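PDB 6UY4: dihydroorotate dehydrogenase from Schistosoma mansoni, which probably catalyses the oxidation of (S)-dihydroorotate to orotate with a quinone as acceptor, using FMN as cofactor, in de novo pyrimidine synthesis. Local coordinates for residues Asp195-Asn200 against Thr236-Lys241; Val168-Asn173 against Ala185-Phe190. One frame throughout, in Å; residues are numbered along the deposited sequence.

Interaction 1 of 2, residues Asp195-Asn200 against Thr236-Lys241; sequences DYLVIN and TPILLK. With FMN (flavin mononucleotide), chain G.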
loop_
_atom_site.group_PDB
_atom_site.type_symbol
_atom_site.label_atom_id
_atom_site.label_comp_id
_atom_site.label_asym_id
_atom_site.label_seq_id
_atom_site.Cartn_x
_atom_site.Cartn_y
_atom_site.Cartn_z
ATOM N N ASP A 195 -6.897 13.152 -0.160
ATOM C CA ASP A 195 -8.247 12.669 0.111
ATOM C C ASP A 195 -8.295 11.833 1.383
ATOM O O ASP A 195 -9.299 11.859 2.103
ATOM C CB ASP A 195 -8.770 11.861 -1.076
ATOM C CG ASP A 195 -8.963 12.708 -2.318
ATOM O OD1 ASP A 195 -9.281 13.908 -2.176
ATOM O OD2 ASP A 195 -8.796 12.175 -3.435
ATOM N N TYR A 196 -7.231 11.086 1.673
ATOM C CA TYR A 196 -7.127 10.355 2.926
ATOM C C TYR A 196 -5.657 10.190 3.278
ATOM O O TYR A 196 -4.777 10.275 2.418
ATOM C CB TYR A 196 -7.829 8.989 2.853
ATOM C CG TYR A 196 -7.204 7.996 1.896
ATOM C CD1 TYR A 196 -6.233 7.099 2.329
ATOM C CD2 TYR A 196 -7.598 7.938 0.566
ATOM C CE1 TYR A 196 -5.666 6.185 1.461
ATOM C CE2 TYR A 196 -7.036 7.025 -0.309
ATOM C CZ TYR A 196 -6.070 6.151 0.146
ATOM O OH TYR A 196 -5.504 5.241 -0.717
ATOM N N LEU A 197 -5.403 9.959 4.563
ATOM C CA LEU A 197 -4.060 9.771 5.086
ATOM C C LEU A 197 -3.954 8.395 5.730
ATOM O O LEU A 197 -4.925 7.881 6.293
ATOM C CB LEU A 197 -3.705 10.858 6.106
ATOM C CG LEU A 197 -3.824 12.307 5.624
ATOM C CD1 LEU A 197 -3.719 13.272 6.794
ATOM C CD2 LEU A 197 -2.767 12.620 4.575
ATOM N N VAL A 198 -2.766 7.800 5.636
ATOM C CA VAL A 198 -2.508 6.464 6.161
ATOM C C VAL A 198 -1.270 6.516 7.045
ATOM O O VAL A 198 -0.310 7.236 6.747
ATOM C CB VAL A 198 -2.320 5.429 5.030
ATOM C CG1 VAL A 198 -2.212 4.023 5.604
ATOM C CG2 VAL A 198 -3.462 5.510 4.037
ATOM N N ILE A 199 -1.296 5.752 8.135
ATOM C CA ILE A 199 -0.157 5.603 9.031
ATOM C C ILE A 199 0.111 4.116 9.208
ATOM O O ILE A 199 -0.802 3.351 9.541
ATOM C CB ILE A 199 -0.407 6.277 10.394
ATOM C CG1 ILE A 199 -0.636 7.776 10.204
ATOM C CG2 ILE A 199 0.760 6.024 11.336
ATOM C CD1 ILE A 199 -0.890 8.518 11.487
ATOM N N ASN A 200 1.358 3.708 8.984
ATOM C CA ASN A 200 1.734 2.304 9.085
ATOM C C ASN A 200 2.036 1.943 10.534
ATOM O O ASN A 200 2.887 2.572 11.173
ATOM C CB ASN A 200 2.945 2.011 8.204
ATOM C CG ASN A 200 2.596 1.947 6.733
ATOM O OD1 ASN A 200 1.515 2.370 6.320
ATOM N ND2 ASN A 200 3.511 1.415 5.932
ATOM N N THR A 236 -9.996 15.280 7.586
ATOM C CA THR A 236 -9.472 14.350 6.594
ATOM C C THR A 236 -9.433 12.936 7.167
ATOM O O THR A 236 -9.001 12.748 8.310
ATOM C CB THR A 236 -8.073 14.783 6.154
ATOM O OG1 THR A 236 -8.111 16.147 5.716
ATOM C CG2 THR A 236 -7.561 13.906 5.018
ATOM N N PRO A 237 -9.883 11.927 6.419
ATOM C CA PRO A 237 -9.878 10.556 6.946
ATOM C C PRO A 237 -8.474 10.087 7.307
ATOM O O PRO A 237 -7.515 10.299 6.563
ATOM C CB PRO A 237 -10.464 9.734 5.793
ATOM C CG PRO A 237 -11.290 10.706 5.021
ATOM C CD PRO A 237 -10.568 12.018 5.118
ATOM N N ILE A 238 -8.368 9.442 8.466
ATOM C CA ILE A 238 -7.113 8.884 8.958
ATOM C C ILE A 238 -7.247 7.368 8.969
ATOM O O ILE A 238 -8.119 6.820 9.656
ATOM C CB ILE A 238 -6.763 9.414 10.357
ATOM C CG1 ILE A 238 -6.484 10.917 10.307
ATOM C CG2 ILE A 238 -5.566 8.667 10.923
ATOM C CD1 ILE A 238 -5.260 11.284 9.502
ATOM N N LEU A 239 -6.389 6.692 8.212
ATOM C CA LEU A 239 -6.403 5.241 8.122
ATOM C C LEU A 239 -5.156 4.658 8.775
ATOM O O LEU A 239 -4.100 5.296 8.821
ATOM C CB LEU A 239 -6.493 4.772 6.666
ATOM C CG LEU A 239 -7.886 4.698 6.035
ATOM C CD1 LEU A 239 -8.509 6.078 5.879
ATOM C CD2 LEU A 239 -7.817 3.987 4.697
ATOM N N LEU A 240 -5.292 3.435 9.280
ATOM C CA LEU A 240 -4.209 2.731 9.953
ATOM C C LEU A 240 -3.915 1.447 9.192
ATOM O O LEU A 240 -4.796 0.594 9.045
ATOM C CB LEU A 240 -4.578 2.427 11.406
ATOM C CG LEU A 240 -3.422 2.386 12.402
ATOM C CD1 LEU A 240 -2.679 3.713 12.403
ATOM C CD2 LEU A 240 -3.923 2.044 13.797
ATOM N N LYS A 241 -2.682 1.312 8.711
ATOM C CA LYS A 241 -2.260 0.148 7.943
ATOM C C LYS A 241 -1.431 -0.762 8.841
ATOM O O LYS A 241 -0.426 -0.328 9.414
ATOM C CB LYS A 241 -1.461 0.572 6.713
ATOM C CG LYS A 241 -1.095 -0.569 5.781
ATOM C CD LYS A 241 -0.471 -0.037 4.502
ATOM C CE LYS A 241 -0.131 -1.160 3.542
ATOM N NZ LYS A 241 0.434 -0.635 2.267
HETATM N N1 FMN G . 3.590 -0.293 1.902
HETATM C C2 FMN G . 3.556 0.918 2.565
HETATM O O2 FMN G . 2.658 1.152 3.372
HETATM N N3 FMN G . 4.526 1.869 2.325
HETATM C C4 FMN G . 5.536 1.615 1.420
HETATM O O4 FMN G . 6.401 2.463 1.207
HETATM C C4A FMN G . 5.575 0.398 0.751
HETATM N N5 FMN G . 6.584 0.137 -0.153
HETATM C C5A FMN G . 6.619 -1.069 -0.820
HETATM C C6 FMN G . 7.637 -1.324 -1.732
HETATM C C7 FMN G . 7.683 -2.538 -2.406
HETATM C C7M FMN G . 8.785 -2.807 -3.388
HETATM C C8 FMN G . 6.706 -3.500 -2.168
HETATM C C8M FMN G . 6.751 -4.812 -2.895
HETATM C C9 FMN G . 5.688 -3.244 -1.255
HETATM C C9A FMN G . 5.639 -2.029 -0.579
HETATM N N10 FMN G . 4.628 -1.765 0.329
HETATM C C10 FMN G . 4.597 -0.557 0.995
HETATM C "C1'" FMN G . 3.563 -2.782 0.613
HETATM C "C2'" FMN G . 2.408 -2.636 -0.369
HETATM O "O2'" FMN G . 1.924 -1.312 -0.346
HETATM C "C3'" FMN G . 1.268 -3.580 -0.012
HETATM O "O3'" FMN G . 0.922 -3.409 1.345
HETATM C "C4'" FMN G . 1.627 -5.042 -0.260
HETATM O "O4'" FMN G . 2.651 -5.150 -1.225
HETATM C "C5'" FMN G . 0.388 -5.766 -0.758
HETATM O "O5'" FMN G . 0.716 -7.042 -1.247
HETATM P P FMN G . 0.505 -7.344 -2.812
HETATM O O1P FMN G . 0.857 -8.789 -3.062
HETATM O O2P FMN G . -0.924 -7.065 -3.213
HETATM O O3P FMN G . 1.440 -6.465 -3.601
#

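Interaction 2 of 2, residues Val168-Asn173 against Ala185-Phe190; sequences VNLGCN and AGVRKF. With FMN (flavin mononucleotide), chain G.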
loop_
_atom_site.group_PDB
_atom_site.type_symbol
_atom_site.label_atom_id
_atom_site.label_comp_id
_atom_site.label_asym_id
_atom_site.label_seq_id
_atom_site.Cartn_x
_atom_site.Cartn_y
_atom_site.Cartn_z
ATOM N N VAL A 168 -2.277 9.639 0.895
ATOM C CA VAL A 168 -0.870 9.811 1.234
ATOM C C VAL A 168 -0.550 8.932 2.433
ATOM O O VAL A 168 -1.241 8.993 3.457
ATOM C CB VAL A 168 -0.527 11.283 1.526
ATOM C CG1 VAL A 168 0.937 11.415 1.913
ATOM C CG2 VAL A 168 -0.836 12.146 0.316
ATOM N N ASN A 169 0.493 8.116 2.303
ATOM C CA ASN A 169 0.950 7.235 3.368
ATOM C C ASN A 169 2.125 7.897 4.077
ATOM O O ASN A 169 3.183 8.104 3.473
ATOM C CB ASN A 169 1.353 5.871 2.810
ATOM C CG ASN A 169 1.670 4.868 3.898
ATOM O OD1 ASN A 169 2.727 4.930 4.526
ATOM N ND2 ASN A 169 0.759 3.930 4.121
ATOM N N LEU A 170 1.941 8.219 5.355
ATOM C CA LEU A 170 2.928 8.976 6.111
ATOM C C LEU A 170 3.863 8.044 6.872
ATOM O O LEU A 170 3.449 6.992 7.365
ATOM C CB LEU A 170 2.231 9.926 7.083
ATOM C CG LEU A 170 1.143 10.791 6.446
ATOM C CD1 LEU A 170 0.331 11.503 7.511
ATOM C CD2 LEU A 170 1.757 11.789 5.481
ATOM N N GLY A 171 5.133 8.445 6.964
ATOM C CA GLY A 171 6.129 7.680 7.684
ATOM C C GLY A 171 7.070 8.596 8.443
ATOM O O GLY A 171 6.940 9.819 8.405
ATOM N N CYS A 172 8.024 7.975 9.134
ATOM C CA CYS A 172 9.015 8.692 9.918
ATOM C C CYS A 172 10.413 8.405 9.384
ATOM O O CYS A 172 10.658 7.386 8.731
ATOM C CB CYS A 172 8.937 8.310 11.402
ATOM S SG CYS A 172 9.361 6.591 11.752
ATOM N N ASN A 173 11.331 9.323 9.671
ATOM C CA ASN A 173 12.714 9.148 9.260
ATOM C C ASN A 173 13.406 8.103 10.133
ATOM O O ASN A 173 12.961 7.778 11.236
ATOM C CB ASN A 173 13.468 10.476 9.331
ATOM C CG ASN A 173 13.139 11.395 8.171
ATOM O OD1 ASN A 173 12.550 12.461 8.353
ATOM N ND2 ASN A 173 13.525 10.989 6.968
ATOM N N ALA A 185 3.548 15.702 11.829
ATOM C CA ALA A 185 3.973 16.655 10.808
ATOM C C ALA A 185 3.428 16.269 9.439
ATOM O O ALA A 185 3.045 17.139 8.647
ATOM C CB ALA A 185 5.498 16.747 10.774
ATOM N N GLY A 186 3.377 14.970 9.145
ATOM C CA GLY A 186 2.804 14.529 7.885
ATOM C C GLY A 186 1.314 14.805 7.792
ATOM O O GLY A 186 0.811 15.189 6.733
ATOM N N VAL A 187 0.588 14.608 8.896
ATOM C CA VAL A 187 -0.844 14.896 8.904
ATOM C C VAL A 187 -1.088 16.376 8.647
ATOM O O VAL A 187 -2.010 16.753 7.913
ATOM C CB VAL A 187 -1.479 14.440 10.233
ATOM C CG1 VAL A 187 -2.944 14.841 10.286
ATOM C CG2 VAL A 187 -1.335 12.940 10.405
ATOM N N ARG A 188 -0.260 17.240 9.237
ATOM C CA ARG A 188 -0.416 18.674 9.018
ATOM C C ARG A 188 0.040 19.086 7.624
ATOM O O ARG A 188 -0.454 20.080 7.081
ATOM C CB ARG A 188 0.355 19.454 10.084
ATOM N N LYS A 189 0.969 18.336 7.027
ATOM C CA LYS A 189 1.524 18.722 5.733
ATOM C C LYS A 189 0.590 18.363 4.583
ATOM O O LYS A 189 0.386 19.174 3.672
ATOM C CB LYS A 189 2.888 18.062 5.530
ATOM C CG LYS A 189 3.638 18.535 4.294
ATOM C CD LYS A 189 4.143 19.959 4.465
ATOM C CE LYS A 189 5.001 20.389 3.285
ATOM N NZ LYS A 189 5.598 21.738 3.495
ATOM N N PHE A 190 0.020 17.159 4.602
ATOM C CA PHE A 190 -0.792 16.666 3.497
ATOM C C PHE A 190 -2.279 16.603 3.817
ATOM O O PHE A 190 -3.063 16.190 2.956
ATOM C CB PHE A 190 -0.306 15.276 3.068
ATOM C CG PHE A 190 1.131 15.242 2.637
ATOM C CD1 PHE A 190 1.491 15.619 1.354
ATOM C CD2 PHE A 190 2.120 14.827 3.513
ATOM C CE1 PHE A 190 2.813 15.587 0.954
ATOM C CE2 PHE A 190 3.445 14.792 3.118
ATOM C CZ PHE A 190 3.792 15.172 1.836
HETATM N N1 FMN G . 3.590 -0.293 1.902
HETATM C C2 FMN G . 3.556 0.918 2.565
HETATM O O2 FMN G . 2.658 1.152 3.372
HETATM N N3 FMN G . 4.526 1.869 2.325
HETATM C C4 FMN G . 5.536 1.615 1.420
HETATM O O4 FMN G . 6.401 2.463 1.207
HETATM C C4A FMN G . 5.575 0.398 0.751
HETATM N N5 FMN G . 6.584 0.137 -0.153
HETATM C C5A FMN G . 6.619 -1.069 -0.820
HETATM C C6 FMN G . 7.637 -1.324 -1.732
HETATM C C7 FMN G . 7.683 -2.538 -2.406
HETATM C C7M FMN G . 8.785 -2.807 -3.388
HETATM C C8 FMN G . 6.706 -3.500 -2.168
HETATM C C8M FMN G . 6.751 -4.812 -2.895
HETATM C C9 FMN G . 5.688 -3.244 -1.255
HETATM C C9A FMN G . 5.639 -2.029 -0.579
HETATM N N10 FMN G . 4.628 -1.765 0.329
HETATM C C10 FMN G . 4.597 -0.557 0.995
HETATM C "C1'" FMN G . 3.563 -2.782 0.613
HETATM C "C2'" FMN G . 2.408 -2.636 -0.369
HETATM O "O2'" FMN G . 1.924 -1.312 -0.346
HETATM C "C3'" FMN G . 1.268 -3.580 -0.012
HETATM O "O3'" FMN G . 0.922 -3.409 1.345
HETATM C "C4'" FMN G . 1.627 -5.042 -0.260
HETATM O "O4'" FMN G . 2.651 -5.150 -1.225
HETATM C "C5'" FMN G . 0.388 -5.766 -0.758
HETATM O "O5'" FMN G . 0.716 -7.042 -1.247
HETATM P P FMN G . 0.505 -7.344 -2.812
HETATM O O1P FMN G . 0.857 -8.789 -3.062
HETATM O O2P FMN G . -0.924 -7.065 -3.213
HETATM O O3P FMN G . 1.440 -6.465 -3.601
#

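Interaction 1 of 2, residues Asp195-Asn200 against Thr236-Lys241
Leu197 and Ile199 pair with Pro237, Leu239 and Lys241 through four backbone hydrogen bonds: Leu197 N to Pro237 O, Leu239 N to Leu197 O at 2.7 Å, Ile199 N to Leu239 O, and Lys241 N to Ile199 O. This is parallel pairing, with the short strand axes 30° apart. Apolar contacts fall on two faces. On one, Leu197 CD1 meets Ile238 CD1 at 3.7 Å and Leu240 CD1 lies 4.0 Å from Ile199 CB. Ile199, Ile238 and Leu240 face helix 215-230, while Leu197 turns to helix 179-190; branched aliphatics suit this layer between strands and helices. On the other, Val198 CG1 packs against Lys241 CB at 3.7 Å, and Leu239 CD2 approaches the Tyr196 ring obliquely.

The polar contacts gather at the flavin end of this second face, where Asn200 and Lys241 run alongside one another toward the flavin. Asn200 ND2 gives FMN O2 a nearly straight bond of 2.7 Å (167°). Lys241, its CG anti to the backbone N (chi1 -174°) and its chain extended, brings NZ to O2 (3.1 Å), N1 and O3' (3.0 Å) of FMN, so one amine bridges isoalloxazine and ribityl chain. Asparagine and lysine near the C-terminal ends of neighbouring barrel strands, binding flavin, are characteristic of TIM-barrel dihydroorotate dehydrogenases.

Interaction 2 of 2, residues Val168-Asn173 against Ala185-Phe190
Leu170 reaches from its strand to the backbone of Gly186 and the side chains of Val187 and Phe190 on the helix. Its CB leaves the strand toward the helix, and CG, set beside the backbone N and anti to the carbonyl carbon (chi1 -50°), carries the fork forward without itself closing on the helix. The two methyls do the touching. CD1 lies against the peptide joining Gly186 to Val187, 3.4 Å from Val187 N, and also meets Val187 CG2 at 3.6 Å. CD2 sits 3.7 Å from Gly186 O and 3.6 Å from Phe190 CD2, as the leucine and phenylalanine side chains pass each other running in opposing senses. Glycine suits position 186 because, with no side chain, it presents bare backbone to the leucine fork.

Further back on the strand, Val168 crosses Phe190 at about a right angle. Its CG1 stands over one ring face, 4.1 Å from the centroid and 20° off the normal, a CH-pi contact, while Lys189 CG lies over the opposite face. His148 adds an edge-to-face ring contact. Between Val168 and Leu170, Asn169 turns its amide the other way: OD1 bonds to Thr114 OG1, and ND2 to Glu111 OE2 and to Asn200 OD1. Apolar residues toward the helix, with strand and helix running nearly antiparallel (157°), are characteristic of a beta-alpha unit of a TIM barrel; the inward asparagine belongs to the FMN pocket.

How the interactions relate
Interactions 1 and 2, centred about 10 Å apart, meet at strand 196-200, the neighbour of strand 165-170 in the barrel sheet and the next element after helix 179-190. Two beta-alpha-beta units thus run in series. Backbone pairing continues between them, with Val198 O 2.8 Å from Leu170 N in a probable hydrogen bond. On the helix side, Leu197 CD1 packs against Val187 CG1 at 3.9 Å, joining the two apolar layers. On the flavin side, Asn200 OD1 probably accepts a hydrogen bond from Asn169 ND2 (2.8 Å), which could orient the Asn200 amide toward the cofactor; Asn169 ND2 itself comes within 3.4 Å of FMN O2.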